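Local structure of glucose-resistance amylase regulator (Weissella paramesenteroides ATCC 33313, 4RK6) at residues A[110-114]-A[144-149]; A[114-119]-A[152-156]. The protein binds glucose and probably acts as a DNA-binding transcriptional regulator of the LacI family. All coordinates share one frame. Where two conformers were deposited one is given. Residues are numbered along the deposited sequence.

Along the chain, helix 110-123 follows strand 104-108, strand 129-132 comes next, and helix 144-155 returns beside the first helix. Contact 1 closes the intervening 29 residues by bringing 144-149 against 110-114, at the ends of the two helices that lie nearer the sugar. Contact 2 pairs the later parts, 114-119 with 152-156, closing a loop of 32 residues that crosses the first rather than nesting in it. Their centres are about 8 Å apart and they share Met114. Phe111 joins them by packing its CZ 3.7 Å from Asp155 OD2, while Phe149 CD1 meets Val118 CG2 at 4.0 Å. Together they tie two helices of one subdomain into a layer that packs on its parallel strands.

Contact 1. Residues A[110-114]-A[144-149]; sequences EFEMM and TRRTNF. With GLC (alpha-D-glucopyranose), chain C.
The N-terminal parts of helices 110-123 and 144-155 pack side by side at the sugar-binding cleft of this periplasmic-binding-protein-like fold. Their axes approach to 9.3 Å and cross at -56°, N-to-C directions 56° apart. In register, Phe111 lies beside Asn148 (CA-CA 5.6 Å) and Met114 beside Phe149 (CA-CA 6.2 Å). Both backbones are helical, with Met114 N to Glu110 O at 3.1 Å and Phe149 N to Arg145 O at 2.8 Å.

Arg145 leaves its helix sideways and extends, chi1 m with chi2 and chi3 t, bringing its guanidinium alongside Glu110 and on to the sugar. Glu110, m at chi1 and chi2, folds its carboxylate to meet it in a two-pronged salt bridge: Arg145 NE to Glu110 OE1 and Arg145 NH2 to Glu110 OE2, each 2.9 Å. Met113 CE lies 3.6 Å from Arg145 NH2. Asn148, chi1 m, points at the first helix, its OD1 3.5 Å from Phe111 CD1 at the ring edge. A water accepts from Asn148 ND2 (3.0 Å) and donates to Glu110 OE1 (2.7 Å).

Deeper, Met114 (selenomethionine; t, p, p) curls across the second helix, CE 3.7 Å from Arg145 CB and SE 4.0 Å from Phe149 CB. Met114 SE also makes an oblique Met-aromatic contact with the Phe149 ring, 5.3 Å from its centroid. Phe149, chi1 t, turns onto strands 129-132 and 163-166.

Arg145 NH1 and NH2 each donate to glucose O4 at 2.9 Å. Because Glu110 takes up NE and shares NH2, the carboxylate probably holds the guanidinium in its plane and offsets its charge while both terminal nitrogens serve the sugar.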
loop_
_atom_site.group_PDB
_atom_site.type_symbol
_atom_site.label_atom_id
_atom_site.label_comp_id
_atom_site.label_asym_id
_atom_site.label_seq_id
_atom_site.Cartn_x
_atom_site.Cartn_y
_atom_site.Cartn_z
ATOM N N GLU A 110 19.208 -11.973 5.555
ATOM C CA GLU A 110 19.588 -10.561 5.485
ATOM C C GLU A 110 21.019 -10.346 4.998
ATOM O O GLU A 110 21.258 -9.485 4.157
ATOM C CB GLU A 110 19.349 -9.861 6.826
ATOM C CG GLU A 110 17.891 -9.555 7.120
ATOM C CD GLU A 110 17.406 -8.262 6.462
ATOM O OE1 GLU A 110 18.223 -7.500 5.890
ATOM O OE2 GLU A 110 16.204 -8.000 6.561
ATOM N N PHE A 111 21.983 -11.124 5.490
ATOM C CA PHE A 111 23.336 -10.910 5.028
ATOM C C PHE A 111 23.492 -11.277 3.556
ATOM O O PHE A 111 24.191 -10.591 2.820
ATOM C CB PHE A 111 24.381 -11.642 5.874
ATOM C CG PHE A 111 25.776 -11.355 5.424
ATOM C CD1 PHE A 111 26.392 -10.147 5.754
ATOM C CD2 PHE A 111 26.443 -12.245 4.594
ATOM C CE1 PHE A 111 27.652 -9.849 5.285
ATOM C CE2 PHE A 111 27.711 -11.951 4.132
ATOM C CZ PHE A 111 28.315 -10.753 4.479
ATOM N N GLU A 112 22.869 -12.370 3.133
ATOM C CA GLU A 112 22.938 -12.768 1.729
ATOM C C GLU A 112 22.351 -11.702 0.817
ATOM O O GLU A 112 22.924 -11.415 -0.253
ATOM C CB GLU A 112 22.207 -14.085 1.516
ATOM C CG GLU A 112 22.451 -14.746 0.173
ATOM C CD GLU A 112 21.720 -16.074 0.045
ATOM O OE1 GLU A 112 21.005 -16.264 -0.959
ATOM O OE2 GLU A 112 21.847 -16.929 0.951
HETATM N N MSE A 113 21.205 -11.131 1.214
HETATM C CA MSE A 113 20.591 -10.035 0.421
HETATM C C MSE A 113 21.564 -8.920 0.275
HETATM O O MSE A 113 21.882 -8.494 -0.849
HETATM C CB MSE A 113 19.324 -9.463 1.049
HETATM C CG MSE A 113 18.152 -10.429 0.953
HETATM SE SE MSE A 113 16.481 -9.446 1.283
HETATM C CE MSE A 113 16.654 -9.310 3.252
HETATM N N MSE A 114 22.088 -8.446 1.401
HETATM C CA MSE A 114 22.982 -7.285 1.378
HETATM C C MSE A 114 24.255 -7.568 0.644
HETATM O O MSE A 114 24.733 -6.750 -0.146
HETATM C CB MSE A 114 23.329 -6.828 2.783
HETATM C CG MSE A 114 24.210 -5.587 2.783
HETATM SE SE MSE A 114 23.219 -4.013 2.112
HETATM C CE MSE A 114 21.899 -3.958 3.540
ATOM N N THR A 144 20.273 -4.280 11.648
ATOM C CA THR A 144 20.659 -5.398 10.819
ATOM C C THR A 144 21.309 -4.981 9.511
ATOM O O THR A 144 22.378 -5.459 9.162
ATOM C CB THR A 144 19.414 -6.257 10.530
ATOM O OG1 THR A 144 18.799 -6.609 11.776
ATOM C CG2 THR A 144 19.769 -7.511 9.730
ATOM N N ARG A 145 20.642 -4.109 8.759
ATOM C CA ARG A 145 21.162 -3.734 7.439
ATOM C C ARG A 145 22.410 -2.878 7.491
ATOM O O ARG A 145 23.325 -3.082 6.715
ATOM C CB ARG A 145 20.062 -3.094 6.605
ATOM C CG ARG A 145 19.032 -4.167 6.296
ATOM C CD ARG A 145 17.926 -3.780 5.330
ATOM N NE ARG A 145 17.120 -4.979 5.124
ATOM C CZ ARG A 145 15.908 -5.016 4.581
ATOM N NH1 ARG A 145 15.316 -3.911 4.127
ATOM N NH2 ARG A 145 15.275 -6.184 4.517
ATOM N N ARG A 146 22.431 -1.903 8.385
ATOM C CA ARG A 146 23.632 -1.115 8.642
ATOM C C ARG A 146 24.836 -2.026 8.910
ATOM O O ARG A 146 25.906 -1.879 8.295
ATOM C CB ARG A 146 23.377 -0.219 9.862
ATOM C CG ARG A 146 24.533 0.671 10.271
ATOM C CD ARG A 146 24.369 1.157 11.704
ATOM N NE ARG A 146 25.485 2.013 12.108
ATOM C CZ ARG A 146 25.446 3.345 12.214
ATOM N NH1 ARG A 146 24.337 4.039 11.974
ATOM N NH2 ARG A 146 26.537 3.993 12.604
ATOM N N THR A 147 24.653 -2.954 9.844
ATOM C CA THR A 147 25.735 -3.861 10.210
ATOM C C THR A 147 26.158 -4.771 9.057
ATOM O O THR A 147 27.347 -4.922 8.786
ATOM C CB THR A 147 25.373 -4.621 11.488
ATOM O OG1 THR A 147 25.402 -3.671 12.556
ATOM C CG2 THR A 147 26.351 -5.730 11.754
ATOM N N ASN A 148 25.191 -5.334 8.330
ATOM C CA ASN A 148 25.536 -6.191 7.191
ATOM C C ASN A 148 26.192 -5.445 6.038
ATOM O O ASN A 148 27.079 -5.976 5.375
ATOM C CB ASN A 148 24.304 -6.948 6.709
ATOM C CG ASN A 148 23.892 -8.048 7.647
ATOM O OD1 ASN A 148 24.707 -8.597 8.411
ATOM N ND2 ASN A 148 22.628 -8.381 7.614
ATOM N N PHE A 149 25.762 -4.202 5.811
ATOM C CA PHE A 149 26.372 -3.349 4.788
ATOM C C PHE A 149 27.823 -3.119 5.116
ATOM O O PHE A 149 28.689 -3.301 4.280
ATOM C CB PHE A 149 25.611 -2.027 4.705
ATOM C CG PHE A 149 26.215 -1.019 3.758
ATOM C CD1 PHE A 149 26.403 -1.324 2.415
ATOM C CD2 PHE A 149 26.580 0.237 4.208
ATOM C CE1 PHE A 149 26.953 -0.396 1.536
ATOM C CE2 PHE A 149 27.100 1.182 3.331
ATOM C CZ PHE A 149 27.318 0.856 1.997
HETATM C C1 GLC C . 10.654 -4.663 7.333
HETATM C C2 GLC C . 11.041 -6.073 6.886
HETATM C C3 GLC C . 12.124 -6.087 5.827
HETATM C C4 GLC C . 11.788 -5.070 4.733
HETATM C C5 GLC C . 11.711 -3.688 5.385
HETATM C C6 GLC C . 11.356 -2.602 4.372
HETATM O O1 GLC C . 11.585 -4.272 8.267
HETATM O O2 GLC C . 11.517 -6.839 7.991
HETATM O O3 GLC C . 12.133 -7.411 5.305
HETATM O O4 GLC C . 12.741 -5.131 3.716
HETATM O O5 GLC C . 10.684 -3.653 6.341
HETATM O O6 GLC C . 10.107 -2.835 3.800
HETATM O O HOH W 1 20.865 -7.090 5.518
#

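Contact 2. Residues A[114-119]-A[152-156]; sequences MNSIVD and SMTDH
A histidine just past the end of a helix, His156, bridges two helices of the periplasmic-binding-protein-like fold with both of its ring nitrogens engaged. It is the first residue after helix 144-155 to leave helical phi/psi (-90/14), and with chi1 m and chi2 84° its ring reaches toward helix 110-123. There NE2 donates to Asp119 OD1 at 2.8 Å, a His-carboxylate hydrogen bond, while ND1 donates back to Ser152 O at 2.7 Å. That carbonyl also accepts the backbone N of His156 (3.1 Å), so backbone and side chain close the helix end together.

Segment 114-119 is helical throughout and 152-155 is the last turn of the second helix. Asn115 lies opposite Ser152 (CA-CA 5.5 Å), and the backbones are wider apart at Asp119 and His156 (CA-CA 8.0 Å), a gap the imidazole spans. Asn115 and Asp119, one turn apart and both t at chi1, leave their helix sideways and bend their polar ends to the partner. Ser152, also t, points its CB toward the first helix.

Between them sits Val118, chi1 t. Its CG1 packs over one face of the His156 ring as a CH-pi contact, 4.2 Å from the centroid and 26° off the normal, and also touches Met153 SE (selenomethionine; m, m, m) at 3.9 Å. Val118 CB is 3.2 Å from Ser152 OG. On the inner side, Ile117 and Val118 rest on Ile194 of strand 192-195, joining this helix pair to the sheet.

Asn115 OD1 accepts twice: from Ser152 OG at 2.7 Å and from a water at 2.8 Å that also donates to Asp155 OD2 at 3.0 Å.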
loop_
_atom_site.group_PDB
_atom_site.type_symbol
_atom_site.label_atom_id
_atom_site.label_comp_id
_atom_site.label_asym_id
_atom_site.label_seq_id
_atom_site.Cartn_x
_atom_site.Cartn_y
_atom_site.Cartn_z
HETATM N N MSE A 114 22.088 -8.446 1.401
HETATM C CA MSE A 114 22.982 -7.285 1.378
HETATM C C MSE A 114 24.255 -7.568 0.644
HETATM O O MSE A 114 24.733 -6.750 -0.146
HETATM C CB MSE A 114 23.329 -6.828 2.783
HETATM C CG MSE A 114 24.210 -5.587 2.783
HETATM SE SE MSE A 114 23.219 -4.013 2.112
HETATM C CE MSE A 114 21.899 -3.958 3.540
ATOM N N ASN A 115 24.843 -8.721 0.911
ATOM C CA ASN A 115 26.065 -9.085 0.253
ATOM C C ASN A 115 25.906 -9.238 -1.273
ATOM O O ASN A 115 26.794 -8.852 -2.016
ATOM C CB ASN A 115 26.630 -10.343 0.877
ATOM C CG ASN A 115 28.037 -10.588 0.458
ATOM O OD1 ASN A 115 28.927 -9.783 0.738
ATOM N ND2 ASN A 115 28.255 -11.686 -0.263
ATOM N N SER A 116 24.768 -9.741 -1.734
ATOM C CA SER A 116 24.507 -9.835 -3.170
ATOM C C SER A 116 24.490 -8.442 -3.806
ATOM O O SER A 116 24.941 -8.258 -4.901
ATOM C CB SER A 116 23.205 -10.592 -3.466
ATOM O OG SER A 116 22.044 -9.810 -3.211
ATOM N N ILE A 117 23.967 -7.456 -3.101
ATOM C CA ILE A 117 23.859 -6.120 -3.683
ATOM C C ILE A 117 25.234 -5.468 -3.751
ATOM O O ILE A 117 25.597 -4.890 -4.746
ATOM C CB ILE A 117 22.902 -5.215 -2.874
ATOM C CG1 ILE A 117 21.483 -5.801 -2.880
ATOM C CG2 ILE A 117 22.944 -3.798 -3.420
ATOM C CD1 ILE A 117 20.551 -5.136 -1.886
ATOM N N VAL A 118 25.995 -5.576 -2.665
ATOM C CA VAL A 118 27.322 -4.996 -2.610
ATOM C C VAL A 118 28.209 -5.661 -3.654
ATOM O O VAL A 118 28.937 -4.995 -4.373
ATOM C CB VAL A 118 27.909 -5.155 -1.192
ATOM C CG1 VAL A 118 29.399 -4.841 -1.186
ATOM C CG2 VAL A 118 27.182 -4.274 -0.213
ATOM N N ASP A 119 28.123 -6.985 -3.767
ATOM C CA ASP A 119 28.913 -7.696 -4.770
ATOM C C ASP A 119 28.637 -7.205 -6.203
ATOM O O ASP A 119 29.551 -6.975 -7.001
ATOM C CB ASP A 119 28.656 -9.193 -4.675
ATOM C CG ASP A 119 29.810 -9.998 -5.198
ATOM O OD1 ASP A 119 30.933 -9.866 -4.665
ATOM O OD2 ASP A 119 29.596 -10.746 -6.159
ATOM N N SER A 152 29.822 -6.391 4.725
ATOM C CA SER A 152 30.017 -6.744 3.326
ATOM C C SER A 152 31.058 -5.837 2.647
ATOM O O SER A 152 31.914 -6.307 1.895
ATOM C CB SER A 152 28.684 -6.713 2.560
ATOM O OG SER A 152 28.899 -7.084 1.209
HETATM N N MSE A 153 30.985 -4.542 2.911
HETATM C CA MSE A 153 31.895 -3.591 2.303
HETATM C C MSE A 153 33.300 -3.901 2.768
HETATM O O MSE A 153 34.228 -3.933 1.963
HETATM C CB MSE A 153 31.530 -2.152 2.646
HETATM C CG MSE A 153 30.206 -1.690 2.018
HETATM SE SE MSE A 153 30.453 -1.268 0.127
HETATM C CE MSE A 153 31.290 0.504 0.303
ATOM N N THR A 154 33.462 -4.135 4.067
ATOM C CA THR A 154 34.795 -4.447 4.590
ATOM C C THR A 154 35.282 -5.843 4.155
ATOM O O THR A 154 36.472 -5.995 3.886
ATOM C CB THR A 154 34.874 -4.240 6.117
ATOM O OG1 THR A 154 33.924 -5.065 6.779
ATOM C CG2 THR A 154 34.589 -2.809 6.486
ATOM N N ASP A 155 34.381 -6.833 4.028
ATOM C CA ASP A 155 34.727 -8.162 3.449
ATOM C C ASP A 155 35.293 -8.040 2.023
ATOM O O ASP A 155 36.083 -8.874 1.584
ATOM C CB ASP A 155 33.509 -9.090 3.368
ATOM C CG ASP A 155 33.075 -9.674 4.717
ATOM O OD1 ASP A 155 33.814 -9.641 5.712
ATOM O OD2 ASP A 155 31.951 -10.203 4.768
ATOM N N HIS A 156 34.857 -7.010 1.297
ATOM C CA HIS A 156 35.308 -6.716 -0.071
ATOM C C HIS A 156 36.530 -5.779 -0.110
ATOM O O HIS A 156 36.877 -5.225 -1.165
ATOM C CB HIS A 156 34.144 -6.090 -0.877
ATOM C CG HIS A 156 33.118 -7.078 -1.342
ATOM N ND1 HIS A 156 32.078 -7.515 -0.545
ATOM C CD2 HIS A 156 32.965 -7.701 -2.536
ATOM C CE1 HIS A 156 31.332 -8.368 -1.228
ATOM N NE2 HIS A 156 31.853 -8.503 -2.435
HETATM O O HOH W 2 31.138 -10.950 1.941
#